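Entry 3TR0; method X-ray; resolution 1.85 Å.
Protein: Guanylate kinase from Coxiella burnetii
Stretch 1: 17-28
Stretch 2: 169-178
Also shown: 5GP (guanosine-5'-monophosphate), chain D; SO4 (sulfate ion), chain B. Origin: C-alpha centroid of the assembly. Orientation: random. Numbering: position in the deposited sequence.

Stretch 1 (17-28) GAGKTSLVRALV
Stretch 2 (169-178) VNDNFDQAVQ

The one direct hydrogen bond between these stretches, 147 or more residues apart in sequence where they touch, ties a side-chain amide to the backbone of an anion-binding loop: Asn-170 ND2 donates to Ala-18 O at 2.8 Å, with an N-H...O angle of 166°. Asn-170 (phi/psi -92/71, chi1 t, chi2 15°) points its CA-to-CB bond toward the loop. The same ND2 donates to a water, 3.0 Å from the water oxygen, and that water donates in turn to Gly-19 O at 3.2 Å. One amide thus engages two successive carbonyls, the second through water.

Space here is tight. Gly-19 CA lies 3.8 Å from Asn-170 ND2, and an ideal CB on Gly-19 would fall 2.6 Å from that nitrogen, a clash. Its backbone angles, 86/21, independently call for glycine, as do those of Gly-17 at 92/7.

While Ala-18 O faces Asn-170, backbone amides of the loop and of the first turn of the helix converge on a sulfate, probably from the crystallisation liquor. Gly-17 N donates to O2 of SO4 (2.9 Å), Gly-19 N to its O4 (2.7 Å), Lys-20 N to its O3 (3.0 Å) and Thr-21 N to its O1 (3.1 Å). The CA-to-CB bond of Lys-20 (t/t/p/t) points away from stretch 2; its NZ makes a weak hydrogen bond to O3' of 5GP at 3.3 Å.

From this loop, helix 20-28 begins after N-cap Gly-19, with Leu-23 N to Gly-19 O at 3.2 Å. Helix 173-178 follows Asn-172 (phi/psi -134/119, chi1 t), whose OD1 caps Gln-175 N at 3.0 Å. The axes approach to 9.6 Å with a signed crossing angle of -61°. In register, Ala-18 CA lies 7.1 Å from Asn-170 CA. Leu-23 CA lies 6.0 Å from Val-177 CA.

Leu-23 (m, t) is the apolar centre, with 90 Å² of the residue covered by stretch 2. Its CB points sideways, but its end comes nearer, placing CD2 3.6 Å from Phe-173 CE1, 3.7 Å from Ala-176 CB and 3.8 Å from Val-177 CG2. Ala-176 points toward stretch 1, and its short methyl meets the longer leucine.

One turn on, Ala-26 also points across; its CB lies 3.7 Å from Phe-173 CZ and 4.0 Å from Val-177 CG2. Phe-173 (chi1 t, chi2 82°) reaches along this surface and remains exposed, with Ser-22 O at its ring edge, 3.5 Å from CZ. Val-177, chi1 t, is buried beside Leu-23 and Ala-26. Altogether the contact buries 390 Å², summed over both sides.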

# COMPACT_ATOMS: atom_id res chain seq x y z
N GLY A 17 3.08 -22.47 -12.09
CA GLY A 17 2.08 -22.35 -13.13
C GLY A 17 1.16 -21.15 -12.97
O GLY A 17 0.19 -21.00 -13.72
N ALA A 18 1.45 -20.30 -11.99
CA ALA A 18 0.59 -19.14 -11.73
C ALA A 18 0.98 -17.93 -12.58
O ALA A 18 0.26 -16.93 -12.59
CB ALA A 18 0.60 -18.78 -10.25
N GLY A 19 2.12 -18.01 -13.26
CA GLY A 19 2.57 -16.94 -14.13
C GLY A 19 3.37 -15.88 -13.38
O GLY A 19 3.52 -14.74 -13.84
N LYS A 20 3.89 -16.26 -12.22
CA LYS A 20 4.62 -15.34 -11.36
C LYS A 20 5.89 -14.80 -12.01
O LYS A 20 6.13 -13.60 -11.99
CB LYS A 20 4.97 -16.03 -10.04
CG LYS A 20 5.88 -15.23 -9.15
CD LYS A 20 6.65 -16.15 -8.24
CE LYS A 20 7.49 -17.12 -9.06
NZ LYS A 20 8.04 -18.23 -8.24
N THR A 21 6.70 -15.67 -12.59
CA THR A 21 7.95 -15.21 -13.19
C THR A 21 7.72 -14.11 -14.23
O THR A 21 8.42 -13.10 -14.24
CB THR A 21 8.76 -16.36 -13.81
OG1 THR A 21 9.17 -17.26 -12.77
CG2 THR A 21 9.99 -15.83 -14.52
N SER A 22 6.72 -14.30 -15.08
CA SER A 22 6.41 -13.31 -16.12
C SER A 22 5.94 -11.99 -15.53
O SER A 22 6.31 -10.92 -16.00
CB SER A 22 5.38 -13.86 -17.10
OG SER A 22 5.92 -14.95 -17.83
N LEU A 23 5.10 -12.06 -14.49
CA LEU A 23 4.61 -10.86 -13.82
C LEU A 23 5.76 -10.05 -13.24
O LEU A 23 5.84 -8.83 -13.43
CB LEU A 23 3.65 -11.22 -12.69
CG LEU A 23 2.25 -11.73 -13.06
CD1 LEU A 23 1.51 -12.15 -11.80
CD2 LEU A 23 1.48 -10.66 -13.81
N VAL A 24 6.65 -10.73 -12.53
CA VAL A 24 7.77 -10.08 -11.88
C VAL A 24 8.70 -9.42 -12.89
O VAL A 24 9.22 -8.33 -12.65
CB VAL A 24 8.56 -11.07 -11.00
CG1 VAL A 24 9.83 -10.42 -10.47
CG2 VAL A 24 7.69 -11.54 -9.84
N ARG A 25 8.90 -10.06 -14.04
CA ARG A 25 9.75 -9.48 -15.08
C ARG A 25 9.16 -8.21 -15.69
O ARG A 25 9.89 -7.27 -16.02
CB ARG A 25 10.07 -10.52 -16.16
CG ARG A 25 11.04 -11.58 -15.68
CD ARG A 25 11.31 -12.64 -16.73
NE ARG A 25 12.32 -13.59 -16.27
CZ ARG A 25 12.57 -14.76 -16.86
NH1 ARG A 25 11.88 -15.13 -17.93
NH2 ARG A 25 13.50 -15.56 -16.37
N ALA A 26 7.84 -8.18 -15.84
CA ALA A 26 7.16 -6.98 -16.32
C ALA A 26 7.19 -5.88 -15.27
O ALA A 26 7.32 -4.70 -15.59
CB ALA A 26 5.73 -7.30 -16.72
N LEU A 27 7.06 -6.27 -14.00
CA LEU A 27 7.10 -5.33 -12.89
C LEU A 27 8.39 -4.51 -12.89
O LEU A 27 8.36 -3.29 -12.74
CB LEU A 27 6.95 -6.06 -11.56
CG LEU A 27 7.02 -5.21 -10.30
CD1 LEU A 27 5.92 -4.16 -10.30
CD2 LEU A 27 6.93 -6.08 -9.06
N VAL A 28 9.52 -5.19 -13.06
CA VAL A 28 10.81 -4.50 -13.00
C VAL A 28 11.03 -3.61 -14.21
O VAL A 28 11.85 -2.70 -14.18
CB VAL A 28 11.98 -5.48 -12.84
CG1 VAL A 28 11.82 -6.28 -11.57
CG2 VAL A 28 12.09 -6.39 -14.05
N VAL A 169 -4.66 -11.63 -7.90
CA VAL A 169 -5.10 -12.68 -8.81
C VAL A 169 -4.55 -12.43 -10.21
O VAL A 169 -4.71 -11.35 -10.76
CB VAL A 169 -6.65 -12.77 -8.89
CG1 VAL A 169 -7.07 -13.97 -9.77
CG2 VAL A 169 -7.24 -12.90 -7.51
N ASN A 170 -3.90 -13.44 -10.79
CA ASN A 170 -3.39 -13.31 -12.15
C ASN A 170 -4.38 -13.82 -13.18
O ASN A 170 -4.18 -14.87 -13.79
CB ASN A 170 -2.05 -14.05 -12.31
CG ASN A 170 -1.44 -13.82 -13.68
OD1 ASN A 170 -1.85 -12.92 -14.41
ND2 ASN A 170 -0.46 -14.64 -14.03
N ASP A 171 -5.46 -13.07 -13.36
CA ASP A 171 -6.48 -13.41 -14.35
C ASP A 171 -6.34 -12.54 -15.59
O ASP A 171 -6.73 -12.93 -16.69
CB ASP A 171 -7.89 -13.29 -13.74
CG ASP A 171 -8.18 -11.89 -13.21
OD1 ASP A 171 -7.24 -11.10 -13.02
OD2 ASP A 171 -9.37 -11.60 -12.96
N ASN A 172 -5.79 -11.34 -15.40
CA ASN A 172 -5.43 -10.47 -16.51
C ASN A 172 -4.04 -9.91 -16.27
O ASN A 172 -3.80 -9.23 -15.27
CB ASN A 172 -6.45 -9.34 -16.66
CG ASN A 172 -6.10 -8.38 -17.79
OD1 ASN A 172 -5.23 -7.53 -17.64
ND2 ASN A 172 -6.77 -8.53 -18.93
N PHE A 173 -3.11 -10.20 -17.18
CA PHE A 173 -1.71 -9.85 -16.98
C PHE A 173 -1.49 -8.38 -16.66
O PHE A 173 -0.82 -8.04 -15.68
CB PHE A 173 -0.88 -10.24 -18.20
CG PHE A 173 0.60 -10.14 -17.99
CD1 PHE A 173 1.29 -11.16 -17.36
CD2 PHE A 173 1.30 -9.03 -18.43
CE1 PHE A 173 2.65 -11.07 -17.17
CE2 PHE A 173 2.67 -8.94 -18.25
CZ PHE A 173 3.34 -9.96 -17.61
N ASP A 174 -2.03 -7.50 -17.49
CA ASP A 174 -1.85 -6.06 -17.29
C ASP A 174 -2.38 -5.60 -15.94
O ASP A 174 -1.75 -4.80 -15.25
CB ASP A 174 -2.52 -5.27 -18.41
CG ASP A 174 -1.71 -5.27 -19.69
OD1 ASP A 174 -0.73 -4.52 -19.78
OD2 ASP A 174 -2.08 -6.03 -20.62
N GLN A 175 -3.55 -6.10 -15.56
CA GLN A 175 -4.16 -5.69 -14.30
C GLN A 175 -3.36 -6.19 -13.10
O GLN A 175 -3.18 -5.46 -12.12
CB GLN A 175 -5.61 -6.18 -14.23
CG GLN A 175 -6.48 -5.58 -15.32
CD GLN A 175 -7.70 -6.42 -15.62
OE1 GLN A 175 -8.12 -7.24 -14.81
NE2 GLN A 175 -8.28 -6.22 -16.80
N ALA A 176 -2.87 -7.42 -13.19
CA ALA A 176 -2.05 -8.00 -12.13
C ALA A 176 -0.75 -7.22 -11.96
O ALA A 176 -0.33 -6.93 -10.84
CB ALA A 176 -1.77 -9.46 -12.42
N VAL A 177 -0.10 -6.89 -13.07
CA VAL A 177 1.11 -6.06 -13.02
C VAL A 177 0.78 -4.72 -12.37
O VAL A 177 1.50 -4.27 -11.47
CB VAL A 177 1.70 -5.82 -14.42
CG1 VAL A 177 2.87 -4.85 -14.34
CG2 VAL A 177 2.14 -7.14 -15.04
N GLN A 178 -0.30 -4.09 -12.81
CA GLN A 178 -0.69 -2.80 -12.23
C GLN A 178 -0.95 -2.89 -10.73
O GLN A 178 -0.66 -1.96 -9.99
CB GLN A 178 -1.93 -2.23 -12.94
CG GLN A 178 -2.39 -0.89 -12.37
CD GLN A 178 -1.35 0.21 -12.53
OE1 GLN A 178 -1.12 0.70 -13.63
NE2 GLN A 178 -0.71 0.59 -11.42
P 5GP D . 11.24 -23.68 -10.53
O1P 5GP D . 11.92 -22.65 -11.39
O2P 5GP D . 11.97 -24.98 -10.26
O3P 5GP D . 9.88 -23.96 -11.11
O5' 5GP D . 10.82 -23.01 -9.15
C5' 5GP D . 10.38 -23.80 -8.06
C4' 5GP D . 9.92 -22.94 -6.91
O4' 5GP D . 11.01 -22.74 -5.99
C3' 5GP D . 9.49 -21.53 -7.28
O3' 5GP D . 8.17 -21.47 -7.79
C2' 5GP D . 9.68 -20.76 -5.98
O2' 5GP D . 8.53 -20.90 -5.16
C1' 5GP D . 10.83 -21.51 -5.32
N9 5GP D . 12.10 -20.76 -5.37
C8 5GP D . 12.80 -20.34 -6.43
N7 5GP D . 13.92 -19.71 -5.99
C5 5GP D . 13.90 -19.75 -4.64
C6 5GP D . 14.74 -19.28 -3.63
O6 5GP D . 15.80 -18.66 -3.90
N1 5GP D . 14.41 -19.51 -2.35
C2 5GP D . 13.29 -20.16 -2.02
N2 5GP D . 12.96 -20.38 -0.72
N3 5GP D . 12.45 -20.62 -2.97
C4 5GP D . 12.75 -20.42 -4.27
S SO4 B . 5.16 -19.55 -12.58
O1 SO4 B . 6.34 -18.71 -12.71
O2 SO4 B . 5.56 -20.94 -12.41
O3 SO4 B . 4.38 -19.13 -11.41
O4 SO4 B . 4.35 -19.44 -13.78
O HOH W 1 1.50 -14.40 -16.27